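Local coordinates for protein rhamnogalacturonan endolyase YesW (Bacillus subtilis, PDB 2ZUX) that cleaves the rhamnogalacturonan backbone of plant cell-wall pectin by endo-type elimination, requiring calcium or manganese for activity, at residues I421-P426 / W475-G480; G434-A439 / G447-T452; E379-H384 / Q428-N433; F454-D459 / W511-V516. All blocks are in the same frame, centred on the assembly; numbering follows the deposited sequence.

In the fold
The four contacts follow the beta-propeller through successive antiparallel sheets. Contact 3 packs the sheet of strand 379-383 on that of 429-432; contact 1 joins the calcium loop 421-426 of that second sheet to strand 471-476 of the third; contact 4 joins the third, through 454-459, to the sheet of 514-519. Contact 2 sets strand 435-437 against the linker 447-452. Along the chain contact 3 closes before contacts 2 and 4 open, and contact 1 alternates with 3 and 4 while spanning 2. Centre to centre, contact 2 lies about 10 Å from contact 1 and about 9 Å from contact 3. Contacts 1 and 3 share one calcium ion, so metal-bound loop and sheet packing probably steady the same region.

Contact 1 of 4, residues I421-P426 / W475-G480; sequences IDPRYP and WDYQNG. With CA (calcium ion), chain I.
The Tyr477 ring carries Pro423 CD over the centre of one face, 3.3 Å from the centroid and 8° off the normal, a tip-to-tip CH-pi contact. Tyr477 CG sits between its backbone N and carbonyl carbon (chi1 62°), on a side chain that leaves toward the loop. The Trp475 indole is covered less centrally: Ile421 CD1 lies 3.6 Å from the centroid of the five-membered ring, displaced toward the rim. At the indole edge sit Ile421 O and a water that accepts from Trp475 NE1 and donates to Asp422 OD2. A second water donates to both Ile421 O and Trp475 O. In the plane of the Arg424 guanidinium lies the Asp422 carboxylate, gripped side-on, NE to OD1 at 3.0 Å and NH2 to OD2 at 2.8 Å, both on syn lone pairs; Tyr477 O lies over one guanidinium face. Asp422 OD1 also accepts from Arg424 N on its anti side, which makes an Asx turn. An alanine at Asp422 would probably leave the Arg424 guanidinium and backbone N-H without this acceptor and break the water link to Trp475. From 421-426 the calcium takes backbone oxygens, Asp422 O at 2.4 Å and Tyr425 O at 2.3 Å; the Asp420 and Glu429 carboxylates, Gly427 O and a water complete the site. Across the segments attraction rests on CH-pi faces and bridging waters, while calcium and salt bridge probably stiffen the loop.

Contact 2 of 4, residues G434-A439 / G447-T452; sequences GSLYSA and GVPSST
Val448 lays its CG1 methyl over the backbone of 434-436, 3.2 Å from Ser435 C and 3.4 Å from Gly434 C. The torsion that allows this sets CG1 anti to its own carbonyl carbon (chi1 -78°), while CG2 turns toward Gly434 CA at 4.1 Å. Beside it the Leu436 side chain meets the linker through two atoms: CB lies 3.6 Å from Gly447 O, and CD1 comes loosely to Pro449 CD at 4.5 Å. One water sits between the backbones, accepting from Leu436 N at 2.9 Å and lying 2.8 Å from Gly447 O, one of several acceptors within its reach. Strand 435-437 runs antiparallel beside 429-432 in a propeller blade, Tyr437 N bonding to Val430 O, and Leu436 also bonds through its backbone to Ile444. The segment 447-452 belongs to the connection leading to strand 454-456 of the next sheet. Ser435 points the other way, its OG bonded to Lys443, whereas the Leu436 side chain also touches Trp431, Ile421 and Trp475. The chemistry is mainly that of methyl groups lying against peptide atoms, so the linker probably rests on this strand by shape, with the water probably the polar link; the two segments share no direct hydrogen bond.

Contact 3 of 4, residues E379-H384 / Q428-N433; sequences EVFQVH and QEVWAN. With CA (calcium ion), chain J; CA (calcium ion), chain I.
Phe381 meets Val430 through two torsions: CG stands anti to the backbone N (chi1 179°) on a side chain that leaves toward the facing strand, and chi2 of 64° turns a ring face to Val430. Val430 in turn has CG1 anti to its carbonyl carbon, and its branched end straddles the aromatic face. Val430 CB lies 3.6 Å from the Phe381 centroid, 4° off the normal, a CH-pi contact centred on the ring. Its two methyls spread outward, CG2 coming 3.7 Å from Phe381 CE1 and CG1 3.8 Å from Phe381 CG. The ring edge is occupied as well: Trp431 O approaches Phe381 CE2 at 3.8 Å near the ring plane, and Ala432 CB approaches CZ at 4.0 Å. Farther along, Val383 CG1 touches Ala432 CB at 3.6 Å, extending the apolar seam. An alanine at Phe381 would probably open a gap over Val430 and leave Ala432 touching only Val383 across this interface. At the start of each strand a glutamate holds calcium with both carboxylate oxygens: Glu379 joins Asp370, Asp372, Arg375 and Gly377 at one ion, and Glu429 does the same at the calcium ion bound by the 421-426 loop. The short strand axes pass 8.7 Å apart, running nearly parallel. All the touching residues are buried, as expected between adjacent propeller blades. Strand 379-383 lies between 366-369 and 393-397 in its sheet, and 429-432 lies between 416-419 and 435-437, with Trp431 on the far side packing on Pro449 and Thr452.

Contact 4 of 4, residues F454-D459 / W511-V516; sequences FGIWWD and WREEVV. With CA (calcium ion), chain E; CA (calcium ion), chain F.
Glu513 OE1 is gripped by Trp457 N at 2.9 Å, on its anti lone pair and nearly straight (165°), and by a salt bridge from Arg464; Tyr547 is a further polar partner of this carboxylate. The contact joins two neighbouring blades of the beta-propeller, that of strand 454-456 and that of 514-519; the latter also takes in the early strand 91-95, consistent with closure of the ring by both ends of the domain. Glu513 is extended beyond CG (chi2 179°), which carries CD out toward Trp457. Glu513 N returns a bond to Trp457 O at 2.9 Å. Arg512 NH2 donates to Asp459 O at 3.0 Å from above the carbonyl plane, although this side chain also bonds to Ile532, and Arg512 CD lies 3.5 Å above the centre of the Trp511 ring. The same carbonyl accepts from a water that binds the calcium held by Asp459 OD1, while Arg512 O and both Glu514 carboxylate oxygens bind another calcium. Trp457 CB and Trp511 CZ3 meet at 3.6 Å, their side chains crossing at about a right angle. Glu513 O lies at the edge of the Trp458 indole, 3.4 Å from CE3. Ile456 CD1 presses on Val515 CG2 at 3.4 Å, closer than carbon atoms usually pack.

Contact 1 of 4, residues I421-P426 / W475-G480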
# COMPACT_ATOMS: atom_id res chain seq x y z
N ILE A 421 -15.69 11.62 -6.22
CA ILE A 421 -16.47 11.00 -7.29
C ILE A 421 -17.56 11.92 -7.84
O ILE A 421 -18.17 11.61 -8.87
CB ILE A 421 -17.08 9.65 -6.85
CG1 ILE A 421 -18.18 9.84 -5.79
CG2 ILE A 421 -15.98 8.72 -6.34
CD1 ILE A 421 -18.89 8.56 -5.42
N ASP A 422 -17.80 13.04 -7.16
CA ASP A 422 -18.89 13.93 -7.52
C ASP A 422 -18.35 15.36 -7.50
O ASP A 422 -18.02 15.87 -6.44
CB ASP A 422 -20.04 13.77 -6.52
CG ASP A 422 -21.30 14.51 -6.93
OD1 ASP A 422 -21.21 15.52 -7.66
OD2 ASP A 422 -22.38 14.06 -6.49
N PRO A 423 -18.24 16.00 -8.67
CA PRO A 423 -17.64 17.34 -8.71
C PRO A 423 -18.58 18.44 -8.22
O PRO A 423 -18.15 19.60 -8.10
CB PRO A 423 -17.31 17.52 -10.20
CG PRO A 423 -18.36 16.74 -10.90
CD PRO A 423 -18.64 15.54 -10.01
N ARG A 424 -19.83 18.10 -7.94
CA ARG A 424 -20.79 19.09 -7.46
C ARG A 424 -20.58 19.41 -5.99
O ARG A 424 -21.09 20.41 -5.48
CB ARG A 424 -22.22 18.62 -7.71
CG ARG A 424 -22.52 18.27 -9.16
CD ARG A 424 -23.87 17.59 -9.29
NE ARG A 424 -23.92 16.38 -8.48
CZ ARG A 424 -25.04 15.70 -8.21
NH1 ARG A 424 -26.20 16.11 -8.70
NH2 ARG A 424 -24.99 14.62 -7.45
N TYR A 425 -19.83 18.55 -5.29
CA TYR A 425 -19.50 18.78 -3.90
C TYR A 425 -17.98 18.86 -3.78
O TYR A 425 -17.29 17.89 -4.10
CB TYR A 425 -20.04 17.66 -3.01
CG TYR A 425 -21.55 17.59 -2.99
CD1 TYR A 425 -22.28 18.21 -1.98
CD2 TYR A 425 -22.24 16.90 -3.98
CE1 TYR A 425 -23.67 18.14 -1.95
CE2 TYR A 425 -23.63 16.82 -3.96
CZ TYR A 425 -24.33 17.44 -2.95
OH TYR A 425 -25.71 17.36 -2.93
N PRO A 426 -17.45 20.02 -3.36
CA PRO A 426 -15.99 20.13 -3.27
C PRO A 426 -15.41 19.06 -2.35
O PRO A 426 -16.04 18.67 -1.36
CB PRO A 426 -15.78 21.53 -2.67
CG PRO A 426 -17.01 22.28 -3.09
CD PRO A 426 -18.12 21.28 -3.00
N TRP A 475 -18.17 6.12 -11.27
CA TRP A 475 -19.44 6.61 -10.75
C TRP A 475 -20.03 7.67 -11.66
O TRP A 475 -19.42 8.70 -11.92
CB TRP A 475 -19.21 7.17 -9.35
CG TRP A 475 -20.41 7.74 -8.64
CD1 TRP A 475 -20.59 9.05 -8.29
CD2 TRP A 475 -21.56 7.03 -8.14
NE1 TRP A 475 -21.78 9.20 -7.61
CE2 TRP A 475 -22.39 7.98 -7.50
CE3 TRP A 475 -21.96 5.68 -8.17
CZ2 TRP A 475 -23.60 7.63 -6.90
CZ3 TRP A 475 -23.18 5.34 -7.57
CH2 TRP A 475 -23.98 6.31 -6.94
N ASP A 476 -21.24 7.40 -12.14
CA ASP A 476 -22.01 8.37 -12.90
C ASP A 476 -22.75 9.20 -11.86
O ASP A 476 -23.79 8.76 -11.34
CB ASP A 476 -22.97 7.64 -13.85
CG ASP A 476 -23.90 8.57 -14.62
OD1 ASP A 476 -24.08 9.74 -14.24
OD2 ASP A 476 -24.48 8.09 -15.61
N TYR A 477 -22.20 10.36 -11.52
CA TYR A 477 -22.71 11.15 -10.39
C TYR A 477 -24.06 11.81 -10.67
O TYR A 477 -24.84 12.02 -9.75
CB TYR A 477 -21.69 12.19 -9.93
CG TYR A 477 -21.33 13.23 -10.97
CD1 TYR A 477 -22.08 14.41 -11.10
CD2 TYR A 477 -20.25 13.04 -11.83
CE1 TYR A 477 -21.75 15.36 -12.05
CE2 TYR A 477 -19.92 13.98 -12.79
CZ TYR A 477 -20.68 15.14 -12.90
OH TYR A 477 -20.35 16.09 -13.84
N GLN A 478 -24.32 12.12 -11.94
CA GLN A 478 -25.59 12.74 -12.32
C GLN A 478 -26.75 11.76 -12.16
O GLN A 478 -27.82 12.12 -11.68
CB GLN A 478 -25.53 13.28 -13.75
CG GLN A 478 -24.71 14.56 -13.88
CD GLN A 478 -24.28 14.85 -15.30
OE1 GLN A 478 -24.30 13.97 -16.17
NE2 GLN A 478 -23.88 16.09 -15.55
N ASN A 479 -26.51 10.51 -12.55
CA ASN A 479 -27.54 9.48 -12.54
C ASN A 479 -27.47 8.54 -11.33
O ASN A 479 -28.36 7.72 -11.11
CB ASN A 479 -27.52 8.71 -13.86
CG ASN A 479 -27.64 9.63 -15.08
OD1 ASN A 479 -26.77 9.63 -15.95
ND2 ASN A 479 -28.70 10.43 -15.12
N GLY A 480 -26.40 8.67 -10.54
CA GLY A 480 -26.27 7.94 -9.28
C GLY A 480 -26.10 6.44 -9.45
O GLY A 480 -26.70 5.66 -8.70
CA CA I . -16.29 15.97 -4.83
O HOH W 1 -17.27 10.09 -10.99
O HOH W 2 -23.16 11.52 -6.67
O HOH W 3 -14.93 17.57 -5.97

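Contact 2 of 4, residues G434-A439 / G447-T452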
# COMPACT_ATOMS: atom_id res chain seq x y z
N GLY A 434 -24.43 2.03 2.97
CA GLY A 434 -25.47 2.27 1.97
C GLY A 434 -25.80 3.72 1.66
O GLY A 434 -26.74 3.99 0.91
N SER A 435 -25.04 4.66 2.23
CA SER A 435 -25.22 6.08 1.94
C SER A 435 -23.92 6.75 1.50
O SER A 435 -22.83 6.40 1.97
CB SER A 435 -25.78 6.82 3.15
OG SER A 435 -27.14 6.48 3.36
N LEU A 436 -24.07 7.72 0.60
CA LEU A 436 -22.99 8.54 0.07
C LEU A 436 -23.09 9.94 0.67
O LEU A 436 -24.19 10.50 0.74
CB LEU A 436 -23.12 8.63 -1.46
CG LEU A 436 -22.11 9.51 -2.19
CD1 LEU A 436 -20.69 8.97 -2.02
CD2 LEU A 436 -22.49 9.62 -3.66
N TYR A 437 -21.96 10.50 1.08
CA TYR A 437 -21.93 11.81 1.72
C TYR A 437 -20.87 12.72 1.14
O TYR A 437 -19.82 12.25 0.67
CB TYR A 437 -21.62 11.67 3.22
CG TYR A 437 -22.55 10.77 3.99
CD1 TYR A 437 -23.66 11.29 4.66
CD2 TYR A 437 -22.30 9.40 4.08
CE1 TYR A 437 -24.50 10.46 5.38
CE2 TYR A 437 -23.13 8.57 4.80
CZ TYR A 437 -24.23 9.10 5.45
OH TYR A 437 -25.05 8.26 6.16
N SER A 438 -21.11 14.02 1.21
CA SER A 438 -20.06 14.98 0.92
C SER A 438 -19.06 14.97 2.08
O SER A 438 -19.32 14.40 3.14
CB SER A 438 -20.65 16.38 0.77
OG SER A 438 -21.00 16.91 2.04
N ALA A 439 -17.93 15.64 1.87
CA ALA A 439 -16.92 15.80 2.92
C ALA A 439 -17.46 16.52 4.16
O ALA A 439 -16.87 16.45 5.24
CB ALA A 439 -15.71 16.53 2.37
N GLY A 447 -28.33 6.52 -3.56
CA GLY A 447 -27.47 5.37 -3.85
C GLY A 447 -26.06 5.46 -3.29
O GLY A 447 -25.69 6.46 -2.66
N VAL A 448 -25.30 4.39 -3.48
CA VAL A 448 -23.84 4.40 -3.30
C VAL A 448 -23.22 3.71 -4.49
O VAL A 448 -23.88 2.92 -5.19
CB VAL A 448 -23.35 3.66 -2.01
CG1 VAL A 448 -23.56 4.50 -0.79
CG2 VAL A 448 -23.99 2.27 -1.88
N PRO A 449 -21.93 3.98 -4.74
CA PRO A 449 -21.19 3.19 -5.72
C PRO A 449 -21.30 1.68 -5.46
O PRO A 449 -21.50 1.26 -4.32
CB PRO A 449 -19.75 3.68 -5.54
CG PRO A 449 -19.93 5.11 -5.10
CD PRO A 449 -21.09 5.04 -4.15
N SER A 450 -21.18 0.89 -6.52
CA SER A 450 -21.37 -0.55 -6.43
C SER A 450 -20.26 -1.31 -5.71
O SER A 450 -20.36 -2.52 -5.51
CB SER A 450 -21.54 -1.12 -7.83
OG SER A 450 -20.36 -0.90 -8.57
N SER A 451 -19.19 -0.60 -5.34
CA SER A 451 -18.13 -1.18 -4.52
C SER A 451 -17.77 -0.22 -3.41
O SER A 451 -17.99 0.99 -3.52
CB SER A 451 -16.89 -1.49 -5.35
OG SER A 451 -16.30 -0.32 -5.90
N THR A 452 -17.22 -0.78 -2.33
CA THR A 452 -16.71 -0.00 -1.21
C THR A 452 -15.39 -0.65 -0.78
O THR A 452 -15.28 -1.25 0.29
CB THR A 452 -17.74 0.05 -0.05
OG1 THR A 452 -19.02 0.39 -0.60
CG2 THR A 452 -17.35 1.11 0.98
O HOH W 4 -26.65 8.16 -0.70

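Contact 3 of 4, residues E379-H384 / Q428-N433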
# COMPACT_ATOMS: atom_id res chain seq x y z
N GLU A 379 -7.88 14.88 7.10
CA GLU A 379 -9.09 14.33 7.70
C GLU A 379 -9.00 12.81 7.64
O GLU A 379 -8.31 12.25 6.78
CB GLU A 379 -10.35 14.84 6.99
CG GLU A 379 -10.64 16.34 7.17
CD GLU A 379 -9.81 17.25 6.27
OE1 GLU A 379 -9.47 16.86 5.14
OE2 GLU A 379 -9.52 18.40 6.69
N VAL A 380 -9.69 12.15 8.57
CA VAL A 380 -9.73 10.69 8.61
C VAL A 380 -11.18 10.24 8.56
O VAL A 380 -11.99 10.65 9.40
CB VAL A 380 -9.08 10.12 9.88
CG1 VAL A 380 -9.18 8.60 9.90
CG2 VAL A 380 -7.63 10.56 10.00
N PHE A 381 -11.50 9.43 7.55
CA PHE A 381 -12.80 8.78 7.48
C PHE A 381 -12.62 7.33 7.88
O PHE A 381 -11.73 6.64 7.38
CB PHE A 381 -13.38 8.87 6.07
CG PHE A 381 -14.72 8.20 5.93
CD1 PHE A 381 -15.82 8.67 6.64
CD2 PHE A 381 -14.88 7.10 5.09
CE1 PHE A 381 -17.06 8.04 6.54
CE2 PHE A 381 -16.13 6.48 4.97
CZ PHE A 381 -17.22 6.95 5.70
N GLN A 382 -13.48 6.87 8.77
CA GLN A 382 -13.34 5.55 9.37
C GLN A 382 -14.71 4.95 9.59
O GLN A 382 -15.68 5.67 9.83
CB GLN A 382 -12.64 5.67 10.72
CG GLN A 382 -12.25 4.35 11.37
CD GLN A 382 -11.68 4.53 12.77
OE1 GLN A 382 -11.55 5.66 13.26
NE2 GLN A 382 -11.34 3.42 13.42
N VAL A 383 -14.78 3.62 9.48
CA VAL A 383 -15.98 2.88 9.86
C VAL A 383 -15.71 2.04 11.09
O VAL A 383 -14.55 1.80 11.46
CB VAL A 383 -16.54 2.02 8.69
CG1 VAL A 383 -17.00 2.93 7.55
CG2 VAL A 383 -15.50 1.00 8.21
N HIS A 384 -16.79 1.60 11.74
CA HIS A 384 -16.70 1.02 13.07
C HIS A 384 -17.51 -0.26 13.17
O HIS A 384 -18.60 -0.36 12.60
CB HIS A 384 -17.13 2.06 14.10
CG HIS A 384 -16.22 3.24 14.14
ND1 HIS A 384 -16.51 4.45 13.53
CD2 HIS A 384 -14.97 3.36 14.63
CE1 HIS A 384 -15.48 5.27 13.68
NE2 HIS A 384 -14.54 4.63 14.35
N GLN A 428 -13.45 15.27 -1.32
CA GLN A 428 -13.71 13.85 -1.46
C GLN A 428 -15.02 13.48 -0.81
O GLN A 428 -15.28 13.85 0.33
CB GLN A 428 -12.57 13.04 -0.83
CG GLN A 428 -11.22 13.34 -1.46
CD GLN A 428 -10.18 12.30 -1.09
OE1 GLN A 428 -10.44 11.10 -1.16
NE2 GLN A 428 -9.00 12.76 -0.69
N GLU A 429 -15.84 12.76 -1.56
CA GLU A 429 -17.02 12.13 -1.00
C GLU A 429 -16.61 10.91 -0.18
O GLU A 429 -15.50 10.38 -0.33
CB GLU A 429 -17.96 11.70 -2.14
CG GLU A 429 -18.70 12.86 -2.82
CD GLU A 429 -17.78 13.84 -3.54
OE1 GLU A 429 -17.02 13.42 -4.44
OE2 GLU A 429 -17.83 15.05 -3.22
N VAL A 430 -17.50 10.49 0.71
CA VAL A 430 -17.27 9.28 1.48
C VAL A 430 -18.55 8.46 1.47
O VAL A 430 -19.65 9.01 1.35
CB VAL A 430 -16.81 9.57 2.94
CG1 VAL A 430 -15.50 10.37 2.96
CG2 VAL A 430 -17.89 10.29 3.72
N TRP A 431 -18.41 7.15 1.55
CA TRP A 431 -19.59 6.30 1.61
C TRP A 431 -19.40 5.08 2.47
O TRP A 431 -18.30 4.53 2.57
CB TRP A 431 -20.13 5.91 0.23
CG TRP A 431 -19.27 5.05 -0.70
CD1 TRP A 431 -19.39 3.71 -0.91
CD2 TRP A 431 -18.26 5.51 -1.60
NE1 TRP A 431 -18.50 3.29 -1.87
CE2 TRP A 431 -17.80 4.38 -2.32
CE3 TRP A 431 -17.70 6.76 -1.88
CZ2 TRP A 431 -16.79 4.46 -3.28
CZ3 TRP A 431 -16.69 6.85 -2.84
CH2 TRP A 431 -16.25 5.70 -3.53
N ALA A 432 -20.49 4.67 3.11
CA ALA A 432 -20.52 3.51 3.99
C ALA A 432 -21.95 3.25 4.39
O ALA A 432 -22.78 4.17 4.42
CB ALA A 432 -19.68 3.78 5.23
N ASN A 433 -22.24 1.99 4.71
CA ASN A 433 -23.57 1.58 5.21
C ASN A 433 -24.70 2.03 4.28
O ASN A 433 -25.79 2.37 4.74
CB ASN A 433 -23.79 2.08 6.65
CG ASN A 433 -24.89 1.30 7.38
OD1 ASN A 433 -25.04 0.10 7.19
ND2 ASN A 433 -25.64 2.00 8.22
CA CA J . -8.40 19.37 4.76
CA CA I . -16.29 15.97 -4.83
O HOH W 3 -14.93 17.57 -5.97
O HOH W 5 -7.01 20.91 3.50

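Contact 4 of 4, residues F454-D459 / W511-V516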
# COMPACT_ATOMS: atom_id res chain seq x y z
N PHE A 454 -11.56 -0.14 -3.04
CA PHE A 454 -10.47 0.76 -3.40
C PHE A 454 -11.00 1.91 -4.25
O PHE A 454 -12.01 1.78 -4.95
CB PHE A 454 -9.40 0.02 -4.23
CG PHE A 454 -8.32 -0.69 -3.41
CD1 PHE A 454 -8.59 -1.35 -2.21
CD2 PHE A 454 -7.03 -0.75 -3.92
CE1 PHE A 454 -7.58 -2.02 -1.51
CE2 PHE A 454 -6.02 -1.40 -3.23
CZ PHE A 454 -6.29 -2.04 -2.03
N GLY A 455 -10.29 3.03 -4.19
CA GLY A 455 -10.40 4.09 -5.18
C GLY A 455 -9.11 4.07 -5.98
O GLY A 455 -8.04 3.78 -5.43
N ILE A 456 -9.23 4.35 -7.29
CA ILE A 456 -8.09 4.35 -8.20
C ILE A 456 -8.19 5.48 -9.21
O ILE A 456 -9.28 5.74 -9.77
CB ILE A 456 -7.97 2.99 -8.94
CG1 ILE A 456 -6.70 2.96 -9.78
CG2 ILE A 456 -9.23 2.70 -9.78
CD1 ILE A 456 -6.42 1.63 -10.42
N TRP A 457 -7.07 6.17 -9.47
CA TRP A 457 -7.02 7.13 -10.57
C TRP A 457 -6.67 6.37 -11.84
O TRP A 457 -5.53 5.94 -12.01
CB TRP A 457 -6.01 8.25 -10.30
CG TRP A 457 -6.47 9.16 -9.19
CD1 TRP A 457 -7.55 10.00 -9.22
CD2 TRP A 457 -5.90 9.29 -7.88
NE1 TRP A 457 -7.69 10.64 -8.01
CE2 TRP A 457 -6.69 10.22 -7.17
CE3 TRP A 457 -4.79 8.70 -7.23
CZ2 TRP A 457 -6.41 10.59 -5.85
CZ3 TRP A 457 -4.52 9.08 -5.91
CH2 TRP A 457 -5.34 10.00 -5.24
N TRP A 458 -7.67 6.21 -12.71
CA TRP A 458 -7.52 5.36 -13.90
C TRP A 458 -7.75 6.07 -15.23
O TRP A 458 -6.99 5.88 -16.18
CB TRP A 458 -8.45 4.15 -13.80
CG TRP A 458 -8.29 3.20 -14.94
CD1 TRP A 458 -9.17 3.00 -15.97
CD2 TRP A 458 -7.18 2.33 -15.19
NE1 TRP A 458 -8.68 2.04 -16.83
CE2 TRP A 458 -7.45 1.62 -16.37
CE3 TRP A 458 -5.98 2.08 -14.51
CZ2 TRP A 458 -6.57 0.67 -16.90
CZ3 TRP A 458 -5.10 1.13 -15.04
CH2 TRP A 458 -5.41 0.44 -16.22
N ASP A 459 -8.82 6.87 -15.31
CA ASP A 459 -9.10 7.58 -16.55
C ASP A 459 -8.39 8.93 -16.57
O ASP A 459 -7.46 9.17 -15.79
CB ASP A 459 -10.61 7.67 -16.83
CG ASP A 459 -11.35 8.59 -15.87
OD1 ASP A 459 -10.71 9.41 -15.16
OD2 ASP A 459 -12.59 8.49 -15.84
N TRP A 511 0.82 9.83 -13.92
CA TRP A 511 0.28 9.83 -12.56
C TRP A 511 -0.84 8.83 -12.29
O TRP A 511 -1.13 8.57 -11.12
CB TRP A 511 -0.16 11.24 -12.18
CG TRP A 511 -1.30 11.77 -13.00
CD1 TRP A 511 -1.21 12.39 -14.21
CD2 TRP A 511 -2.70 11.75 -12.66
NE1 TRP A 511 -2.47 12.75 -14.65
CE2 TRP A 511 -3.40 12.36 -13.72
CE3 TRP A 511 -3.43 11.26 -11.56
CZ2 TRP A 511 -4.79 12.51 -13.72
CZ3 TRP A 511 -4.81 11.42 -11.56
CH2 TRP A 511 -5.48 12.03 -12.63
N ARG A 512 -1.47 8.28 -13.32
CA ARG A 512 -2.52 7.30 -13.05
C ARG A 512 -1.92 6.05 -12.41
O ARG A 512 -0.74 5.75 -12.57
CB ARG A 512 -3.32 6.96 -14.30
CG ARG A 512 -4.47 7.93 -14.59
CD ARG A 512 -4.01 9.27 -15.18
NE ARG A 512 -3.29 9.14 -16.44
CZ ARG A 512 -3.86 8.96 -17.63
NH1 ARG A 512 -3.11 8.86 -18.71
NH2 ARG A 512 -5.18 8.87 -17.73
N GLU A 513 -2.75 5.33 -11.66
CA GLU A 513 -2.28 4.16 -10.93
C GLU A 513 -2.36 2.89 -11.76
O GLU A 513 -3.33 2.67 -12.46
CB GLU A 513 -3.11 4.02 -9.65
CG GLU A 513 -3.04 5.23 -8.76
CD GLU A 513 -3.88 5.08 -7.51
OE1 GLU A 513 -5.06 5.47 -7.57
OE2 GLU A 513 -3.35 4.56 -6.50
N GLU A 514 -1.32 2.07 -11.68
CA GLU A 514 -1.31 0.74 -12.28
C GLU A 514 -1.98 -0.24 -11.34
O GLU A 514 -2.08 0.00 -10.12
CB GLU A 514 0.11 0.28 -12.56
CG GLU A 514 0.79 0.94 -13.76
CD GLU A 514 0.89 2.46 -13.64
OE1 GLU A 514 1.48 2.96 -12.65
OE2 GLU A 514 0.37 3.17 -14.54
N VAL A 515 -2.45 -1.35 -11.90
CA VAL A 515 -2.98 -2.44 -11.10
C VAL A 515 -2.20 -3.70 -11.41
O VAL A 515 -1.96 -4.02 -12.58
CB VAL A 515 -4.46 -2.72 -11.37
CG1 VAL A 515 -5.01 -3.69 -10.34
CG2 VAL A 515 -5.26 -1.44 -11.36
N VAL A 516 -1.80 -4.40 -10.36
CA VAL A 516 -1.17 -5.70 -10.49
C VAL A 516 -2.17 -6.74 -9.99
O VAL A 516 -2.52 -6.74 -8.81
CB VAL A 516 0.12 -5.79 -9.66
CG1 VAL A 516 0.81 -7.15 -9.88
CG2 VAL A 516 1.06 -4.63 -10.00
CA CA E . 1.23 5.34 -13.69
CA CA F . -10.35 9.99 -13.00
O HOH W 6 -7.94 9.50 -13.04
O HOH W 7 0.15 5.91 -15.80